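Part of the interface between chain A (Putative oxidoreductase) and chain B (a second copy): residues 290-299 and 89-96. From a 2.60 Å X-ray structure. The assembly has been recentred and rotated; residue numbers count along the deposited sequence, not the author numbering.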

ATOM      1  N   ILE A 290     -10.232  10.419   1.896  1.00 54.16           N
ATOM      2  CA  ILE A 290      -9.303   9.289   1.878  1.00 55.42           C
ATOM      3  C   ILE A 290      -9.519   8.402   3.105  1.00 58.12           C
ATOM      4  O   ILE A 290     -10.421   8.665   3.893  1.00 62.56           O
ATOM      5  CB  ILE A 290      -7.822   9.721   1.766  1.00 51.29           C
ATOM      6  CG1 ILE A 290      -7.417  10.569   2.968  1.00 49.60           C
ATOM      7  CG2 ILE A 290      -7.588  10.432   0.444  1.00 53.76           C
ATOM      8  CD1 ILE A 290      -5.935  10.765   3.123  1.00 45.45           C
ATOM      9  N   GLU A 291      -8.722   7.342   3.237  1.00 59.63           N
ATOM     10  CA  GLU A 291      -8.808   6.452   4.394  1.00 60.84           C
ATOM     11  C   GLU A 291      -7.847   6.946   5.421  1.00 54.41           C
ATOM     12  O   GLU A 291      -6.696   7.238   5.110  1.00 44.86           O
ATOM     13  CB  GLU A 291      -8.478   4.997   4.045  1.00 72.66           C
ATOM     14  CG  GLU A 291      -9.701   4.191   3.603  1.00 94.15           C
ATOM     15  CD  GLU A 291      -9.495   2.675   3.678  1.00110.85           C
ATOM     16  OE1 GLU A 291      -9.157   2.161   4.783  1.00115.80           O
ATOM     17  OE2 GLU A 291      -9.693   1.997   2.633  1.00103.36           O
ATOM     18  N   PRO A 292      -8.317   7.065   6.661  1.00 51.54           N
ATOM     19  CA  PRO A 292      -7.381   7.470   7.716  1.00 49.28           C
ATOM     20  C   PRO A 292      -6.451   6.320   8.033  1.00 48.78           C
ATOM     21  O   PRO A 292      -6.870   5.188   7.970  1.00 51.05           O
ATOM     22  CB  PRO A 292      -8.282   7.790   8.903  1.00 48.88           C
ATOM     23  CG  PRO A 292      -9.599   7.145   8.584  1.00 55.71           C
ATOM     24  CD  PRO A 292      -9.716   6.970   7.103  1.00 47.70           C
ATOM     25  N   ARG A 293      -5.191   6.594   8.322  1.00 54.39           N
ATOM     26  CA  ARG A 293      -4.285   5.524   8.711  1.00 60.50           C
ATOM     27  C   ARG A 293      -4.516   5.165  10.165  1.00 58.08           C
ATOM     28  O   ARG A 293      -4.201   4.044  10.592  1.00 62.29           O
ATOM     29  CB  ARG A 293      -2.833   5.958   8.552  1.00 69.71           C
ATOM     30  CG  ARG A 293      -2.391   6.175   7.113  1.00 79.64           C
ATOM     31  CD  ARG A 293      -0.888   6.390   7.065  1.00 83.01           C
ATOM     32  NE  ARG A 293      -0.181   5.132   7.296  1.00 80.07           N
ATOM     33  CZ  ARG A 293       1.007   5.032   7.880  1.00 74.15           C
ATOM     34  NH1 ARG A 293       1.642   6.122   8.306  1.00 68.31           N
ATOM     35  NH2 ARG A 293       1.545   3.834   8.054  1.00 66.14           N
ATOM     36  N   VAL A 294      -5.063   6.132  10.906  1.00 51.30           N
ATOM     37  CA  VAL A 294      -5.208   6.073  12.341  1.00 43.42           C
ATOM     38  C   VAL A 294      -6.580   6.606  12.721  1.00 43.77           C
ATOM     39  O   VAL A 294      -7.022   7.590  12.161  1.00 42.73           O
ATOM     40  CB  VAL A 294      -4.105   6.911  12.943  1.00 44.65           C
ATOM     41  CG1 VAL A 294      -4.486   7.492  14.284  1.00 46.46           C
ATOM     42  CG2 VAL A 294      -2.858   6.068  13.057  1.00 51.13           C
ATOM     43  N   THR A 295      -7.274   5.928  13.641  1.00 44.65           N
ATOM     44  CA  THR A 295      -8.616   6.333  14.123  1.00 39.49           C
ATOM     45  C   THR A 295      -8.656   6.120  15.644  1.00 40.01           C
ATOM     46  O   THR A 295      -7.772   5.447  16.178  1.00 37.74           O
ATOM     47  CB  THR A 295      -9.746   5.453  13.500  1.00 39.33           C
ATOM     48  OG1 THR A 295      -9.722   4.169  14.092  1.00 39.16           O
ATOM     49  CG2 THR A 295      -9.582   5.214  12.010  1.00 39.49           C
ATOM     50  N   ARG A 296      -9.674   6.644  16.336  1.00 41.21           N
ATOM     51  CA  ARG A 296     -10.014   6.153  17.696  1.00 44.60           C
ATOM     52  C   ARG A 296     -10.019   4.637  17.837  1.00 48.29           C
ATOM     53  O   ARG A 296      -9.472   4.110  18.803  1.00 55.22           O
ATOM     54  CB  ARG A 296     -11.356   6.683  18.165  1.00 46.58           C
ATOM     55  CG  ARG A 296     -11.364   8.201  18.262  1.00 50.93           C
ATOM     56  CD  ARG A 296     -12.770   8.708  18.463  1.00 58.10           C
ATOM     57  NE  ARG A 296     -13.592   8.443  17.289  1.00 62.75           N
ATOM     58  CZ  ARG A 296     -14.826   8.896  17.117  1.00 58.10           C
ATOM     59  NH1 ARG A 296     -15.391   9.623  18.055  1.00 56.06           N
ATOM     60  NH2 ARG A 296     -15.479   8.620  15.996  1.00 57.15           N
ATOM     61  N   GLU A 297     -10.616   3.932  16.881  1.00 49.69           N
ATOM     62  CA  GLU A 297     -10.644   2.454  16.880  1.00 56.19           C
ATOM     63  C   GLU A 297      -9.220   1.882  16.808  1.00 50.08           C
ATOM     64  O   GLU A 297      -8.924   0.825  17.347  1.00 54.79           O
ATOM     65  CB  GLU A 297     -11.541   1.906  15.724  1.00 63.55           C
ATOM     66  CG  GLU A 297     -11.960   0.428  15.854  1.00 77.52           C
ATOM     67  CD  GLU A 297     -12.228  -0.310  14.519  1.00 87.27           C
ATOM     68  OE1 GLU A 297     -11.261  -0.739  13.818  1.00 78.67           O
ATOM     69  OE2 GLU A 297     -13.424  -0.504  14.178  1.00 84.12           O
ATOM     70  N   THR A 298      -8.328   2.598  16.148  1.00 48.05           N
ATOM     71  CA  THR A 298      -6.930   2.192  16.088  1.00 44.25           C
ATOM     72  C   THR A 298      -6.221   2.366  17.421  1.00 42.99           C
ATOM     73  O   THR A 298      -5.604   1.431  17.933  1.00 42.02           O
ATOM     74  CB  THR A 298      -6.194   2.867  14.908  1.00 44.05           C
ATOM     75  OG1 THR A 298      -6.189   1.908  13.858  1.00 51.96           O
ATOM     76  CG2 THR A 298      -4.715   3.187  15.199  1.00 45.37           C
ATOM     77  N   LEU A 299      -6.337   3.560  17.980  1.00 40.77           N
ATOM     78  CA  LEU A 299      -5.767   3.871  19.253  1.00 44.82           C
ATOM     79  C   LEU A 299      -6.198   2.908  20.371  1.00 48.48           C
ATOM     80  O   LEU A 299      -5.397   2.582  21.244  1.00 52.49           O
ATOM     81  CB  LEU A 299      -6.113   5.307  19.604  1.00 43.40           C
ATOM     82  CG  LEU A 299      -5.433   5.874  20.839  1.00 46.35           C
ATOM     83  CD1 LEU A 299      -3.913   5.964  20.700  1.00 50.65           C
ATOM     84  CD2 LEU A 299      -6.014   7.235  21.131  1.00 44.47           C
TER
ATOM     85  N   ARG B  89     -17.107   0.033   3.824  1.00 98.76           N
ATOM     86  CA  ARG B  89     -16.103   1.049   4.236  1.00 96.77           C
ATOM     87  C   ARG B  89     -15.226   0.717   5.498  1.00 88.25           C
ATOM     88  O   ARG B  89     -14.736   1.617   6.190  1.00 89.80           O
ATOM     89  CB  ARG B  89     -16.741   2.467   4.325  1.00102.46           C
ATOM     90  CG  ARG B  89     -16.712   3.293   3.031  1.00103.85           C
ATOM     91  CD  ARG B  89     -17.441   4.644   3.131  1.00113.77           C
ATOM     92  NE  ARG B  89     -17.833   5.161   1.805  1.00131.19           N
ATOM     93  CZ  ARG B  89     -18.710   6.148   1.558  1.00130.03           C
ATOM     94  NH1 ARG B  89     -19.332   6.790   2.544  1.00122.19           N
ATOM     95  NH2 ARG B  89     -18.966   6.495   0.297  1.00121.98           N
ATOM     96  N   LEU B  90     -14.998  -0.571   5.754  1.00 85.39           N
ATOM     97  CA  LEU B  90     -14.110  -1.051   6.839  1.00 78.95           C
ATOM     98  C   LEU B  90     -12.615  -0.584   6.759  1.00 75.70           C
ATOM     99  O   LEU B  90     -11.893  -0.996   5.857  1.00 71.37           O
ATOM    100  CB  LEU B  90     -14.142  -2.574   6.825  1.00 79.25           C
ATOM    101  CG  LEU B  90     -13.281  -3.321   7.834  1.00 85.90           C
ATOM    102  CD1 LEU B  90     -14.145  -3.699   9.039  1.00 93.03           C
ATOM    103  CD2 LEU B  90     -12.638  -4.542   7.177  1.00 81.18           C
ATOM    104  N   TRP B  91     -12.143   0.248   7.686  1.00 61.61           N
ATOM    105  CA  TRP B  91     -10.721   0.598   7.710  1.00 64.44           C
ATOM    106  C   TRP B  91      -9.839  -0.679   7.819  1.00 68.25           C
ATOM    107  O   TRP B  91     -10.221  -1.612   8.552  1.00 77.38           O
ATOM    108  CB  TRP B  91     -10.443   1.547   8.876  1.00 69.01           C
ATOM    109  CG  TRP B  91      -9.008   1.717   9.105  1.00 70.67           C
ATOM    110  CD1 TRP B  91      -8.243   2.717   8.640  1.00 68.86           C
ATOM    111  CD2 TRP B  91      -8.129   0.820   9.818  1.00 78.72           C
ATOM    112  NE1 TRP B  91      -6.936   2.525   9.013  1.00 80.13           N
ATOM    113  CE2 TRP B  91      -6.833   1.363   9.730  1.00 75.64           C
ATOM    114  CE3 TRP B  91      -8.315  -0.399  10.512  1.00 80.35           C
ATOM    115  CZ2 TRP B  91      -5.716   0.744  10.307  1.00 72.62           C
ATOM    116  CZ3 TRP B  91      -7.214  -1.020  11.082  1.00 72.31           C
ATOM    117  CH2 TRP B  91      -5.925  -0.444  10.979  1.00 76.01           C
ATOM    118  N   VAL B  92      -8.680  -0.730   7.124  1.00 56.69           N
ATOM    119  CA  VAL B  92      -7.747  -1.894   7.212  1.00 45.81           C
ATOM    120  C   VAL B  92      -6.310  -1.414   7.213  1.00 41.47           C
ATOM    121  O   VAL B  92      -6.017  -0.363   6.699  1.00 42.06           O
ATOM    122  CB  VAL B  92      -7.887  -2.895   6.014  1.00 44.87           C
ATOM    123  CG1 VAL B  92      -9.003  -3.918   6.233  1.00 43.17           C
ATOM    124  CG2 VAL B  92      -8.077  -2.149   4.694  1.00 41.24           C
ATOM    125  N   PRO B  93      -5.372  -2.209   7.714  1.00 38.18           N
ATOM    126  CA  PRO B  93      -4.050  -1.586   7.519  1.00 35.05           C
ATOM    127  C   PRO B  93      -3.452  -1.857   6.133  1.00 36.37           C
ATOM    128  O   PRO B  93      -2.377  -1.365   5.797  1.00 36.79           O
ATOM    129  CB  PRO B  93      -3.194  -2.226   8.606  1.00 34.54           C
ATOM    130  CG  PRO B  93      -3.898  -3.501   8.993  1.00 36.87           C
ATOM    131  CD  PRO B  93      -5.319  -3.466   8.490  1.00 37.41           C
ATOM    132  N   ASP B  94      -4.129  -2.660   5.328  1.00 33.90           N
ATOM    133  CA  ASP B  94      -3.628  -2.961   3.984  1.00 31.89           C
ATOM    134  C   ASP B  94      -4.708  -2.627   2.920  1.00 28.38           C
ATOM    135  O   ASP B  94      -5.271  -3.533   2.323  1.00 27.82           O
ATOM    136  CB  ASP B  94      -3.219  -4.439   3.885  1.00 30.06           C
ATOM    137  CG  ASP B  94      -4.335  -5.367   4.317  1.00 31.38           C
ATOM    138  OD1 ASP B  94      -5.242  -4.943   5.084  1.00 33.48           O
ATOM    139  OD2 ASP B  94      -4.339  -6.516   3.884  1.00 31.96           O
ATOM    140  N   PRO B  95      -4.985  -1.337   2.692  1.00 28.40           N
ATOM    141  CA  PRO B  95      -6.064  -0.921   1.738  1.00 28.92           C
ATOM    142  C   PRO B  95      -5.814  -1.435   0.323  1.00 29.96           C
ATOM    143  O   PRO B  95      -6.753  -1.892  -0.322  1.00 32.56           O
ATOM    144  CB  PRO B  95      -5.994   0.626   1.741  1.00 27.14           C
ATOM    145  CG  PRO B  95      -5.139   0.990   2.941  1.00 26.97           C
ATOM    146  CD  PRO B  95      -4.212  -0.179   3.200  1.00 27.58           C
ATOM    147  N   GLU B  96      -4.571  -1.394  -0.151  1.00 31.09           N
ATOM    148  CA  GLU B  96      -4.273  -1.879  -1.505  1.00 33.79           C
ATOM    149  C   GLU B  96      -4.404  -3.369  -1.689  1.00 33.55           C
ATOM    150  O   GLU B  96      -4.876  -3.821  -2.748  1.00 35.89           O
ATOM    151  CB  GLU B  96      -2.891  -1.429  -1.981  1.00 36.45           C
ATOM    152  CG  GLU B  96      -2.697   0.076  -2.069  1.00 37.36           C
ATOM    153  CD  GLU B  96      -1.525   0.435  -2.985  1.00 45.94           C
ATOM    154  OE1 GLU B  96      -1.500  -0.117  -4.124  1.00 48.86           O
ATOM    155  OE2 GLU B  96      -0.634   1.260  -2.595  1.00 47.32           O
TER

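This contact is built around one aromatic side chain. Of the 330 Å² buried between the two stretches, counting both sides, Trp B91 alone contributes 128 Å², and nearly every residue of chain A that comes within reach does so by meeting its indole. The CA-to-CB bond of Trp B91 points toward chain A, and with chi1 at 169° (t) and chi2 at 96° the ring extends across the loop that runs from Glu A291 into the start of the helix at Arg A296. The first rule to read here is economy: a large flat group on one loop can engage backbone and side chains from several residues of another.

The polar part of the contact gathers round the indole nitrogen. Pro A292 O sits near the indole plane, 2.9 Å from Trp B91 NE1, and Arg A293 O approaches obliquely, 3.5 Å from the same NE1. The indole nitrogen, which carries a hydrogen, thus faces a pair of backbone carbonyls, a sensible place for the one polar atom of an otherwise apolar ring. Because these oxygens belong to the main chain, the side chains of Pro A292 and Arg A293 need not face the partner: the CA-to-CB bond of the proline points sideways and that of the arginine away. Arg A293 instead uses its NH1 and NH2 in hydrogen bonds elsewhere in the structure.

Packing on the indole comes from further along chain A. Thr A298 OG1 lies over one face of the ring, 3.7 Å from Trp B91 CH2, while Thr A295 CG2 approaches obliquely at 4.4 Å from Trp B91 CD1. Threonine suits both places: it offers a hydroxyl and a methyl on a short side chain, and here the hydroxyl of one and the methyl of the other are what come nearest the ring. Thr A295 also serves its own chain as the N-cap: its OG1 accepts a capping hydrogen bond from Thr A298 N at 2.9 Å, with the methyl left for the tryptophan. The first turn is further tied by the backbone bond from Leu A299 N to Thr A295 O, 3.0 Å. Cap and turn together fix the relation between the two threonines that meet the ring. Glu A297 reaches the six-membered side of the indole more loosely, its OE1 4.4 Å from Trp B91 CE3.

A second set of contacts belongs to Glu A291, which loses 70 Å² to chain B, the most of any residue on its side. With chi1 at -89° (m) and chi2 at -162° (t), its extended chain carries the carboxylate over the chain B loop, where OE1 lies 3.7 Å from Trp B91 CA and 3.8 Å from Val B92 N. The other oxygen, OE2, is 4.0 Å from Pro B95 CB, in the first turn of a chain B helix. These are van der Waals approaches, with no salt bridge across the stretches. The length of glutamate lets one residue touch both the tryptophan's backbone and the proline beyond it, extending the contact past the indole.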